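Local coordinates for protein esterase LipW (Mycobacterium marinum, PDB 3QH4) that probably hydrolyses ester bonds, as an alpha/beta hydrolase of the hormone-sensitive-lipase-like family from a pathogenic mycobacterium, at residues A[12-17]-A[255-260]; A[78-83]-A[110-115]; A[143-146]-A[152-155]. All coordinates share one frame; numbering follows the deposited sequence.

How the contacts relate
Three contacts sample the two ends of one alpha/beta hydrolase. Contact 1 ties the N-terminal arm to the loop that carries Asp-258, which is placed as the probable acid of a Ser-166, His-288, Asp-258 triad. Contacts 2 and 3 lie far from it, their centres about 31 and 38 Å from its centre, with contact 3 on the opposite side of the chain's centre. Those two are neighbours, centres about 15 Å apart, and they touch: Arg-79 NH2 of contact 2 lies 2.9 Å from Leu-153 O of contact 3, a probable hydrogen bond. Along the chain both are nested within the long span that contact 1 closes.

Contact 1. Residues A[12-17]-A[255-260]; sequences VDRLDP and GEIDPF
Arg-14 and Ile-257 bring the two backbones to within 7.3 Å, CA to CA, where a short 3-10 turn (12-14) passes the bend after strand 250-255, and no direct hydrogen bond joins the two segments. Ile-257 is the centre of the contact. Its CD1 reaches over one face of the Arg-14 guanidinium, 3.7 Å from Arg-14 NE, and also meets Arg-14 CB, so that one methyl packs against both the root and the head of the arginine. The bend of the arginine at chi3 (70°) folds the head back over that methyl. From the next residue, Leu-15 sends CD2 against the branch point of the isoleucine, 3.7 Å from Ile-257 CB, with CG1 and CG2 of Ile-257 close by. Polar groups are joined through water. One molecule donates to Arg-14 O at 2.7 Å and to Glu-256 OE2 at 2.8 Å. A second lies in the guanidinium plane, accepts from Arg-14 NH2 and donates to Glu-256 OE1 at 2.7 Å. Arg-14 and Glu-256 are thus linked through water and not by direct contact, while Arg-14 NH1 forms a salt bridge with Glu-207 and Glu-256 OE2 also accepts from Arg-285 N. Just beyond Ile-257, Asp-258 OD1 takes the backbone N of Phe-260 at 2.8 Å in a nearly straight capping bond (164°), the N-H meeting OD1 from above the carboxylate plane, 37° out of it. The other oxygen, OD2, bonds His-288 ND1. Such a loop, leaving the C-terminal end of a parallel strand with an acid that addresses a histidine, is characteristic of the alpha/beta hydrolase fold, where it is consistent with the acid position of a Ser-His-Asp catalytic triad.

Contact 2. Residues A[78-83]-A[110-115]; sequences YRAAPT and ELARRA
With CG of Tyr-78 turned anti to its carbonyl carbon (chi1 -57°), the ring leads away from Ala-112 toward the earlier turns of helix 105-115, against Cys-108 and Leu-109, and leaves CB to meet Ala-112 CB at 4.0 Å. Ala-80, two residues on, points its methyl at the same helix: CB lies 3.9 Å from Ala-112 CB and 3.3 Å from Ala-112 O. Small side chains on both sides let backbone and helix come close, Ala-80 CA and Arg-113 CA being 5.3 Å apart. A water donates to both Ala-80 O and Arg-113 O, at 2.8 Å from the latter, and so links the two backbones. On the helix itself Glu-110 OE1 accepts three bonds: Arg-114 grips it side-on through NE (2.8 Å) and NH2, with the oxygen in the guanidinium plane, while Arg-113 NH2 comes to the syn side. Arg-106 holds OE2. The hydroxyl of Tyr-78 is hydrogen-bonded to His-105 ND1, at the start of the same helix. The contact thus joins the end of strand 72-79 to helix 105-115; Val-119 of strand 118-122 and Val-58 both touch Tyr-78 and Ala-112, and helix 298-315 packs against Leu-111 and Arg-114.

Contact 3. Residues A[143-146]-A[152-155]; sequences LTWV and RLGF
The indole of Trp-145 carries a methyl on one face: Leu-153 CD1 sits 3.7 Å from the centroid of the six-membered ring, only 18° off its normal, a CH-pi contact. Leu-153 CD1 is 3.6 Å from Trp-145 CH2, and CD2 of the leucine follows more loosely toward CH2 and CZ2. Trp-145 places its ring there because CG stands anti to the backbone N (chi1 175°), which carries the indole out from the helix toward Leu-153. Near the pyrrole end, Arg-152 NH2 comes obliquely to within 4.1 Å of Trp-145 NE1, which lies at the edge of the guanidinium, near its plane; the two planes are turned 69° apart, with Leu-153 CG over one face of the guanidinium. At this distance the approach is loose, and no hydrogen bond joins the two nitrogens. The ring of Phe-155 has Leu-153 CB over one face and Val-146 O at its edge, in plane, while Val-146 CG1 comes obliquely to Phe-155 CD2 at 3.7 Å. Leu-153 therefore serves two aromatic rings, its CB to Phe-155 and its CD1 to Trp-145. Helix 150-153 ends in a Schellman motif, with Gly-154 adopting the positive phi that turns the chain and delivers Phe-155 to the start of a short strand, back beside helix 134-148. In the alpha/beta hydrolase sandwich this helix flanks the central sheet, and the turn leads on toward strand 160-165, the strand that precedes the probable nucleophile elbow at Ser-166. Val-146 and Phe-155 face Val-87 and Val-120 of the sheet, whereas Trp-145 reaches Ile-77 of strand 72-79 and Asp-63 and Val-65 of the edge strand 59-66. Leu-153 O accepts a bond from Arg-79 NH2.

Contact 1. Residues A[12-17]-A[255-260]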
ATOM      1  N   VAL A  12      21.040  -8.468  -8.289  1.00  9.97           N
ATOM      2  CA  VAL A  12      20.896  -9.305  -7.088  1.00  9.59           C
ATOM      3  C   VAL A  12      22.071  -9.142  -6.120  1.00  8.89           C
ATOM      4  O   VAL A  12      21.905  -9.335  -4.908  1.00  8.13           O
ATOM      5  CB  VAL A  12      20.605 -10.786  -7.424  1.00  9.88           C
ATOM      6  CG1 VAL A  12      19.355 -10.868  -8.277  1.00 12.07           C
ATOM      7  CG2 VAL A  12      21.785 -11.441  -8.087  1.00 13.02           C
ATOM      8  N   ASP A  13      23.235  -8.773  -6.648  1.00  8.08           N
ATOM      9  CA  ASP A  13      24.420  -8.547  -5.826  1.00  9.45           C
ATOM     10  C   ASP A  13      24.225  -7.368  -4.870  1.00  8.71           C
ATOM     11  O   ASP A  13      24.957  -7.249  -3.876  1.00  9.23           O
ATOM     12  CB  ASP A  13      25.681  -8.344  -6.696  1.00  9.66           C
ATOM     13  CG  ASP A  13      25.606  -7.112  -7.617  1.00 13.85           C
ATOM     14  OD1 ASP A  13      24.577  -6.905  -8.292  1.00 15.45           O
ATOM     15  OD2 ASP A  13      26.620  -6.355  -7.665  1.00 18.13           O
ATOM     16  N   ARG A  14      23.246  -6.499  -5.173  1.00  7.23           N
ATOM     17  CA  ARG A  14      23.024  -5.314  -4.354  1.00  7.06           C
ATOM     18  C   ARG A  14      22.026  -5.573  -3.233  1.00  6.69           C
ATOM     19  O   ARG A  14      21.700  -4.665  -2.471  1.00  6.29           O
ATOM     20  CB  ARG A  14      22.598  -4.141  -5.239  1.00  8.05           C
ATOM     21  CG  ARG A  14      23.802  -3.688  -6.099  1.00 10.65           C
ATOM     22  CD  ARG A  14      23.464  -2.665  -7.131  1.00 14.85           C
ATOM     23  NE  ARG A  14      23.137  -1.356  -6.566  1.00 16.28           N
ATOM     24  CZ  ARG A  14      22.593  -0.382  -7.299  1.00 14.87           C
ATOM     25  NH1 ARG A  14      22.328  -0.583  -8.607  1.00 13.23           N
ATOM     26  NH2 ARG A  14      22.295   0.777  -6.733  1.00 16.26           N
ATOM     27  N   LEU A  15      21.563  -6.818  -3.121  1.00  6.35           N
ATOM     28  CA  LEU A  15      20.593  -7.185  -2.074  1.00  4.92           C
ATOM     29  C   LEU A  15      21.309  -7.905  -0.965  1.00  4.82           C
ATOM     30  O   LEU A  15      22.297  -8.591  -1.197  1.00  6.30           O
ATOM     31  CB  LEU A  15      19.515  -8.128  -2.637  1.00  5.12           C
ATOM     32  CG  LEU A  15      18.711  -7.604  -3.836  1.00  5.91           C
ATOM     33  CD1 LEU A  15      17.682  -8.599  -4.286  1.00  7.43           C
ATOM     34  CD2 LEU A  15      18.040  -6.280  -3.436  1.00  7.89           C
ATOM     35  N   ASP A  16      20.787  -7.758   0.255  1.00  5.21           N
ATOM     36  CA  ASP A  16      21.246  -8.551   1.384  1.00  5.88           C
ATOM     37  C   ASP A  16      21.189 -10.053   1.005  1.00  7.46           C
ATOM     38  O   ASP A  16      20.203 -10.508   0.422  1.00  7.22           O
ATOM     39  CB  ASP A  16      20.333  -8.290   2.598  1.00  6.16           C
ATOM     40  CG  ASP A  16      20.873  -8.926   3.874  1.00  8.65           C
ATOM     41  OD1 ASP A  16      20.828 -10.160   3.992  1.00 10.36           O
ATOM     42  OD2 ASP A  16      21.364  -8.172   4.755  1.00 10.02           O
ATOM     43  N   PRO A  17      22.223 -10.830   1.382  1.00  8.60           N
ATOM     44  CA  PRO A  17      22.202 -12.263   1.030  1.00  9.42           C
ATOM     45  C   PRO A  17      20.937 -12.998   1.506  1.00  9.05           C
ATOM     46  O   PRO A  17      20.469 -13.896   0.826  1.00  9.51           O
ATOM     47  CB  PRO A  17      23.446 -12.845   1.722  1.00 10.65           C
ATOM     48  CG  PRO A  17      24.277 -11.685   2.149  1.00 12.15           C
ATOM     49  CD  PRO A  17      23.498 -10.403   1.999  1.00 10.10           C
ATOM     50  N   GLY A 255      12.623   0.468  -0.166  1.00  4.14           N
ATOM     51  CA  GLY A 255      13.943  -0.180  -0.310  1.00  4.29           C
ATOM     52  C   GLY A 255      14.730   0.557  -1.385  1.00  4.98           C
ATOM     53  O   GLY A 255      14.143   1.154  -2.269  1.00  5.62           O
ATOM     54  N   GLU A 256      16.062   0.501  -1.322  1.00  3.87           N
ATOM     55  CA  GLU A 256      16.871   1.254  -2.288  1.00  4.36           C
ATOM     56  C   GLU A 256      16.952   0.578  -3.645  1.00  4.33           C
ATOM     57  O   GLU A 256      17.226   1.250  -4.649  1.00  4.65           O
ATOM     58  CB  GLU A 256      18.282   1.534  -1.764  1.00  5.42           C
ATOM     59  CG  GLU A 256      19.106   0.275  -1.579  1.00  6.27           C
ATOM     60  CD  GLU A 256      20.579   0.534  -1.294  1.00  6.83           C
ATOM     61  OE1 GLU A 256      21.068   1.641  -1.610  1.00  7.38           O
ATOM     62  OE2 GLU A 256      21.247  -0.386  -0.767  1.00  6.64           O
ATOM     63  N   ILE A 257      16.728  -0.734  -3.687  1.00  3.96           N
ATOM     64  CA  ILE A 257      16.878  -1.475  -4.966  1.00  4.22           C
ATOM     65  C   ILE A 257      15.484  -1.704  -5.524  1.00  3.76           C
ATOM     66  O   ILE A 257      15.002  -2.833  -5.649  1.00  3.99           O
ATOM     67  CB  ILE A 257      17.717  -2.806  -4.793  1.00  4.19           C
ATOM     68  CG1 ILE A 257      19.034  -2.551  -4.041  1.00  5.39           C
ATOM     69  CG2 ILE A 257      18.002  -3.533  -6.160  1.00  4.43           C
ATOM     70  CD1 ILE A 257      19.919  -1.470  -4.683  1.00  6.94           C
ATOM     71  N   ASP A 258      14.868  -0.598  -5.926  1.00  4.37           N
ATOM     72  CA  ASP A 258      13.424  -0.596  -6.189  1.00  3.57           C
ATOM     73  C   ASP A 258      13.201   0.462  -7.269  1.00  3.29           C
ATOM     74  O   ASP A 258      13.613   1.622  -7.096  1.00  4.62           O
ATOM     75  CB  ASP A 258      12.692  -0.242  -4.885  1.00  3.02           C
ATOM     76  CG  ASP A 258      11.150  -0.289  -5.020  1.00  4.09           C
ATOM     77  OD1 ASP A 258      10.610  -0.010  -6.108  1.00  3.77           O
ATOM     78  OD2 ASP A 258      10.468  -0.568  -4.003  1.00  5.60           O
ATOM     79  N   PRO A 259      12.558   0.083  -8.382  1.00  4.16           N
ATOM     80  CA  PRO A 259      12.296   1.098  -9.405  1.00  3.48           C
ATOM     81  C   PRO A 259      11.538   2.329  -8.892  1.00  4.33           C
ATOM     82  O   PRO A 259      11.708   3.399  -9.474  1.00  5.92           O
ATOM     83  CB  PRO A 259      11.486   0.323 -10.470  1.00  3.85           C
ATOM     84  CG  PRO A 259      10.734  -0.749  -9.631  1.00  3.37           C
ATOM     85  CD  PRO A 259      11.855  -1.189  -8.672  1.00  3.27           C
ATOM     86  N   PHE A 260      10.734   2.202  -7.828  1.00  4.08           N
ATOM     87  CA  PHE A 260       9.952   3.339  -7.325  1.00  4.45           C
ATOM     88  C   PHE A 260      10.751   4.239  -6.384  1.00  3.79           C
ATOM     89  O   PHE A 260      10.244   5.240  -5.921  1.00  3.87           O
ATOM     90  CB  PHE A 260       8.680   2.837  -6.648  1.00  3.15           C
ATOM     91  CG  PHE A 260       7.850   1.985  -7.561  1.00  4.04           C
ATOM     92  CD1 PHE A 260       7.278   2.535  -8.711  1.00  3.76           C
ATOM     93  CD2 PHE A 260       7.689   0.642  -7.300  1.00  4.81           C
ATOM     94  CE1 PHE A 260       6.541   1.688  -9.607  1.00  4.27           C
ATOM     95  CE2 PHE A 260       6.968  -0.176  -8.168  1.00  3.76           C
ATOM     96  CZ  PHE A 260       6.397   0.346  -9.305  1.00  4.78           C
TER
HETATM   97  O   HOH W   1      22.873  -2.255  -2.079  1.00  8.69           O
HETATM   98  O   HOH W   2      22.458   2.008  -3.919  1.00  9.72           O

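Contact 2. Residues A[78-83]-A[110-115]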
ATOM      1  N   TYR A  78      -9.286  -5.341  11.415  1.00  8.51           N
ATOM      2  CA  TYR A  78      -8.323  -5.794  12.422  1.00  8.61           C
ATOM      3  C   TYR A  78      -8.485  -4.913  13.637  1.00  9.59           C
ATOM      4  O   TYR A  78      -8.528  -3.694  13.504  1.00  9.82           O
ATOM      5  CB  TYR A  78      -6.891  -5.648  11.874  1.00  7.89           C
ATOM      6  CG  TYR A  78      -6.618  -6.386  10.585  1.00  7.80           C
ATOM      7  CD1 TYR A  78      -7.061  -5.879   9.358  1.00  6.91           C
ATOM      8  CD2 TYR A  78      -5.877  -7.564  10.590  1.00  7.12           C
ATOM      9  CE1 TYR A  78      -6.785  -6.542   8.179  1.00  6.68           C
ATOM     10  CE2 TYR A  78      -5.585  -8.241   9.427  1.00  7.30           C
ATOM     11  CZ  TYR A  78      -6.047  -7.719   8.222  1.00  5.85           C
ATOM     12  OH  TYR A  78      -5.753  -8.380   7.078  1.00  5.66           O
ATOM     13  N   ARG A  79      -8.638  -5.505  14.832  1.00 10.22           N
ATOM     14  CA  ARG A  79      -8.802  -4.672  16.017  1.00 11.40           C
ATOM     15  C   ARG A  79      -7.765  -5.087  17.076  1.00 12.76           C
ATOM     16  O   ARG A  79      -7.740  -6.245  17.538  1.00 13.84           O
ATOM     17  CB  ARG A  79     -10.234  -4.727  16.563  1.00 11.70           C
ATOM     18  CG  ARG A  79     -11.318  -4.201  15.589  1.00 11.57           C
ATOM     19  CD  ARG A  79     -12.675  -4.379  16.206  1.00 12.78           C
ATOM     20  NE  ARG A  79     -13.740  -3.632  15.551  1.00 14.24           N
ATOM     21  CZ  ARG A  79     -14.551  -4.142  14.628  1.00 15.40           C
ATOM     22  NH1 ARG A  79     -14.396  -5.401  14.216  1.00 15.14           N
ATOM     23  NH2 ARG A  79     -15.515  -3.385  14.097  1.00 15.41           N
ATOM     24  N   ALA A  80      -6.909  -4.146  17.452  1.00 12.13           N
ATOM     25  CA  ALA A  80      -5.897  -4.379  18.485  1.00 14.39           C
ATOM     26  C   ALA A  80      -5.863  -3.253  19.523  1.00 16.16           C
ATOM     27  O   ALA A  80      -4.777  -2.894  20.065  1.00 18.05           O
ATOM     28  CB  ALA A  80      -4.538  -4.564  17.859  1.00 13.39           C
ATOM     29  N   ALA A  81      -7.027  -2.659  19.755  1.00 16.23           N
ATOM     30  CA  ALA A  81      -7.176  -1.636  20.788  1.00 16.95           C
ATOM     31  C   ALA A  81      -8.625  -1.590  21.226  1.00 17.97           C
ATOM     32  O   ALA A  81      -9.515  -1.940  20.443  1.00 17.97           O
ATOM     33  CB  ALA A  81      -6.741  -0.266  20.257  1.00 15.77           C
ATOM     34  N   PRO A  82      -8.879  -1.176  22.480  1.00 19.32           N
ATOM     35  CA  PRO A  82     -10.272  -1.067  22.944  1.00 20.36           C
ATOM     36  C   PRO A  82     -11.040   0.044  22.229  1.00 20.31           C
ATOM     37  O   PRO A  82     -10.427   1.004  21.707  1.00 18.98           O
ATOM     38  CB  PRO A  82     -10.130  -0.725  24.442  1.00 20.80           C
ATOM     39  CG  PRO A  82      -8.736  -1.154  24.809  1.00 20.92           C
ATOM     40  CD  PRO A  82      -7.906  -0.925  23.564  1.00 19.78           C
ATOM     41  N   THR A  83     -12.365  -0.111  22.197  1.00 20.67           N
ATOM     42  CA  THR A  83     -13.264   0.893  21.648  1.00 20.59           C
ATOM     43  C   THR A  83     -13.218   2.156  22.518  1.00 20.51           C
ATOM     44  O   THR A  83     -13.054   2.061  23.741  1.00 21.05           O
ATOM     45  CB  THR A  83     -14.728   0.363  21.564  1.00 21.46           C
ATOM     46  OG1 THR A  83     -15.127  -0.097  22.859  1.00 25.04           O
ATOM     47  CG2 THR A  83     -14.839  -0.810  20.600  1.00 21.83           C
ATOM     48  N   GLU A 110       0.538  -6.365  11.701  1.00  6.51           N
ATOM     49  CA  GLU A 110       1.661  -5.647  12.318  1.00  6.40           C
ATOM     50  C   GLU A 110       1.274  -4.227  12.656  1.00  6.83           C
ATOM     51  O   GLU A 110       1.562  -3.754  13.764  1.00  6.64           O
ATOM     52  CB  GLU A 110       2.931  -5.715  11.459  1.00  6.74           C
ATOM     53  CG  GLU A 110       3.458  -7.160  11.235  1.00  7.27           C
ATOM     54  CD  GLU A 110       3.989  -7.846  12.482  1.00  8.23           C
ATOM     55  OE1 GLU A 110       4.333  -7.171  13.480  1.00  7.52           O
ATOM     56  OE2 GLU A 110       4.052  -9.091  12.461  1.00  9.45           O
ATOM     57  N   LEU A 111       0.590  -3.543  11.733  1.00  6.83           N
ATOM     58  CA  LEU A 111       0.136  -2.172  12.006  1.00  7.00           C
ATOM     59  C   LEU A 111      -0.817  -2.127  13.202  1.00  6.97           C
ATOM     60  O   LEU A 111      -0.633  -1.322  14.115  1.00  6.88           O
ATOM     61  CB  LEU A 111      -0.562  -1.566  10.786  1.00  7.46           C
ATOM     62  CG  LEU A 111       0.305  -1.274   9.563  1.00 10.54           C
ATOM     63  CD1 LEU A 111      -0.553  -0.697   8.433  1.00 12.48           C
ATOM     64  CD2 LEU A 111       1.444  -0.303   9.910  1.00 13.06           C
ATOM     65  N   ALA A 112      -1.834  -2.992  13.197  1.00  6.78           N
ATOM     66  CA  ALA A 112      -2.846  -2.968  14.260  1.00  8.02           C
ATOM     67  C   ALA A 112      -2.194  -3.150  15.625  1.00  7.84           C
ATOM     68  O   ALA A 112      -2.450  -2.396  16.556  1.00  8.20           O
ATOM     69  CB  ALA A 112      -3.898  -4.065  14.020  1.00  7.44           C
ATOM     70  N   ARG A 113      -1.346  -4.165  15.734  1.00  7.71           N
ATOM     71  CA  ARG A 113      -0.767  -4.553  17.011  1.00  8.47           C
ATOM     72  C   ARG A 113       0.229  -3.495  17.502  1.00  8.39           C
ATOM     73  O   ARG A 113       0.170  -3.036  18.669  1.00  8.74           O
ATOM     74  CB  ARG A 113      -0.058  -5.896  16.873  1.00  8.73           C
ATOM     75  CG  ARG A 113       0.702  -6.300  18.137  1.00 11.57           C
ATOM     76  CD  ARG A 113       1.238  -7.713  18.009  1.00 13.63           C
ATOM     77  NE  ARG A 113       2.323  -7.808  17.037  1.00 12.42           N
ATOM     78  CZ  ARG A 113       3.606  -7.603  17.305  1.00 13.82           C
ATOM     79  NH1 ARG A 113       3.987  -7.242  18.542  1.00 14.89           N
ATOM     80  NH2 ARG A 113       4.507  -7.719  16.334  1.00 11.18           N
ATOM     81  N   ARG A 114       1.125  -3.092  16.608  1.00  7.41           N
ATOM     82  CA  ARG A 114       2.199  -2.196  17.014  1.00  7.34           C
ATOM     83  C   ARG A 114       1.762  -0.755  17.243  1.00  7.31           C
ATOM     84  O   ARG A 114       2.308  -0.067  18.133  1.00  8.05           O
ATOM     85  CB  ARG A 114       3.352  -2.254  16.015  1.00  5.45           C
ATOM     86  CG  ARG A 114       4.068  -3.635  15.989  1.00  5.69           C
ATOM     87  CD  ARG A 114       5.151  -3.580  14.939  1.00  5.73           C
ATOM     88  NE  ARG A 114       5.592  -4.909  14.530  1.00  5.74           N
ATOM     89  CZ  ARG A 114       6.841  -5.349  14.644  1.00  7.51           C
ATOM     90  NH1 ARG A 114       7.778  -4.582  15.205  1.00  7.42           N
ATOM     91  NH2 ARG A 114       7.159  -6.562  14.179  1.00  8.48           N
ATOM     92  N   ALA A 115       0.790  -0.292  16.458  1.00  8.54           N
ATOM     93  CA  ALA A 115       0.272   1.069  16.624  1.00  9.69           C
ATOM     94  C   ALA A 115      -0.900   1.121  17.598  1.00 11.13           C
ATOM     95  O   ALA A 115      -1.406   2.206  17.857  1.00 12.53           O
ATOM     96  CB  ALA A 115      -0.168   1.625  15.274  1.00  9.08           C
TER
HETATM   97  O   HOH W   3      -1.777  -3.836  20.462  1.00 15.04           O

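Contact 3. Residues A[143-146]-A[152-155]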
ATOM      1  N   LEU A 143     -13.723   4.271   3.233  1.00  7.54           N
ATOM      2  CA  LEU A 143     -13.408   5.345   4.181  1.00  8.09           C
ATOM      3  C   LEU A 143     -14.686   6.059   4.683  1.00  9.13           C
ATOM      4  O   LEU A 143     -14.816   6.324   5.878  1.00  9.57           O
ATOM      5  CB  LEU A 143     -12.434   6.356   3.572  1.00  8.67           C
ATOM      6  CG  LEU A 143     -11.989   7.446   4.577  1.00  9.62           C
ATOM      7  CD1 LEU A 143     -10.515   7.728   4.307  1.00 13.07           C
ATOM      8  CD2 LEU A 143     -12.840   8.685   4.427  1.00 15.06           C
ATOM      9  N   THR A 144     -15.613   6.367   3.774  1.00  8.80           N
ATOM     10  CA  THR A 144     -16.893   7.014   4.159  1.00 10.32           C
ATOM     11  C   THR A 144     -17.681   6.148   5.148  1.00 10.72           C
ATOM     12  O   THR A 144     -18.264   6.655   6.119  1.00 11.53           O
ATOM     13  CB  THR A 144     -17.738   7.332   2.885  1.00 10.42           C
ATOM     14  OG1 THR A 144     -16.992   8.234   2.067  1.00 12.79           O
ATOM     15  CG2 THR A 144     -19.099   7.986   3.255  1.00 14.83           C
ATOM     16  N   TRP A 145     -17.678   4.841   4.898  1.00 10.24           N
ATOM     17  CA  TRP A 145     -18.386   3.872   5.723  1.00 11.48           C
ATOM     18  C   TRP A 145     -17.758   3.757   7.116  1.00 11.47           C
ATOM     19  O   TRP A 145     -18.474   3.681   8.129  1.00 12.43           O
ATOM     20  CB  TRP A 145     -18.376   2.537   4.990  1.00 10.98           C
ATOM     21  CG  TRP A 145     -18.950   1.364   5.700  1.00 13.43           C
ATOM     22  CD1 TRP A 145     -20.262   0.950   5.678  1.00 13.88           C
ATOM     23  CD2 TRP A 145     -18.232   0.383   6.467  1.00 14.89           C
ATOM     24  NE1 TRP A 145     -20.402  -0.210   6.402  1.00 14.24           N
ATOM     25  CE2 TRP A 145     -19.178  -0.591   6.883  1.00 15.99           C
ATOM     26  CE3 TRP A 145     -16.883   0.217   6.824  1.00 13.38           C
ATOM     27  CZ2 TRP A 145     -18.823  -1.693   7.659  1.00 15.53           C
ATOM     28  CZ3 TRP A 145     -16.534  -0.870   7.583  1.00 14.50           C
ATOM     29  CH2 TRP A 145     -17.493  -1.822   7.991  1.00 14.02           C
ATOM     30  N   VAL A 146     -16.425   3.787   7.176  1.00 10.64           N
ATOM     31  CA  VAL A 146     -15.698   3.756   8.437  1.00 10.54           C
ATOM     32  C   VAL A 146     -16.108   4.936   9.306  1.00 11.41           C
ATOM     33  O   VAL A 146     -16.396   4.774  10.489  1.00 12.13           O
ATOM     34  CB  VAL A 146     -14.156   3.740   8.181  1.00 10.32           C
ATOM     35  CG1 VAL A 146     -13.369   4.090   9.418  1.00 10.15           C
ATOM     36  CG2 VAL A 146     -13.767   2.376   7.609  1.00  8.39           C
ATOM     37  N   ARG A 152     -20.894   2.522  15.922  1.00 19.02           N
ATOM     38  CA  ARG A 152     -21.261   1.104  15.921  1.00 20.10           C
ATOM     39  C   ARG A 152     -20.055   0.167  15.738  1.00 19.48           C
ATOM     40  O   ARG A 152     -19.975  -0.908  16.360  1.00 18.71           O
ATOM     41  CB  ARG A 152     -22.312   0.856  14.853  1.00 21.01           C
ATOM     42  CG  ARG A 152     -22.587  -0.600  14.550  1.00 23.82           C
ATOM     43  CD  ARG A 152     -23.647  -0.764  13.469  1.00 27.07           C
ATOM     44  NE  ARG A 152     -23.231  -0.413  12.107  1.00 28.96           N
ATOM     45  CZ  ARG A 152     -22.524  -1.203  11.300  1.00 29.00           C
ATOM     46  NH1 ARG A 152     -22.091  -2.383  11.719  1.00 28.05           N
ATOM     47  NH2 ARG A 152     -22.238  -0.804  10.070  1.00 30.23           N
ATOM     48  N   LEU A 153     -19.111   0.583  14.887  1.00 17.95           N
ATOM     49  CA  LEU A 153     -17.912  -0.231  14.605  1.00 17.45           C
ATOM     50  C   LEU A 153     -16.815  -0.142  15.680  1.00 17.01           C
ATOM     51  O   LEU A 153     -15.887  -0.965  15.699  1.00 17.90           O
ATOM     52  CB  LEU A 153     -17.351   0.121  13.218  1.00 15.91           C
ATOM     53  CG  LEU A 153     -18.243  -0.185  12.014  1.00 18.12           C
ATOM     54  CD1 LEU A 153     -17.653   0.459  10.762  1.00 17.85           C
ATOM     55  CD2 LEU A 153     -18.456  -1.688  11.819  1.00 17.21           C
ATOM     56  N   GLY A 154     -16.921   0.827  16.589  1.00 16.84           N
ATOM     57  CA  GLY A 154     -15.936   0.973  17.668  1.00 15.88           C
ATOM     58  C   GLY A 154     -14.679   1.745  17.277  1.00 14.72           C
ATOM     59  O   GLY A 154     -13.595   1.479  17.805  1.00 14.59           O
ATOM     60  N   PHE A 155     -14.832   2.700  16.352  1.00 13.55           N
ATOM     61  CA  PHE A 155     -13.716   3.545  15.911  1.00 13.04           C
ATOM     62  C   PHE A 155     -13.819   4.980  16.413  1.00 13.12           C
ATOM     63  O   PHE A 155     -14.913   5.506  16.602  1.00 13.93           O
ATOM     64  CB  PHE A 155     -13.662   3.608  14.377  1.00 12.08           C
ATOM     65  CG  PHE A 155     -13.613   2.267  13.698  1.00 12.07           C
ATOM     66  CD1 PHE A 155     -13.006   1.174  14.305  1.00 12.85           C
ATOM     67  CD2 PHE A 155     -14.168   2.100  12.417  1.00 11.40           C
ATOM     68  CE1 PHE A 155     -12.963  -0.075  13.659  1.00 12.78           C
ATOM     69  CE2 PHE A 155     -14.142   0.863  11.773  1.00 10.46           C
ATOM     70  CZ  PHE A 155     -13.535  -0.222  12.383  1.00 12.88           C
TER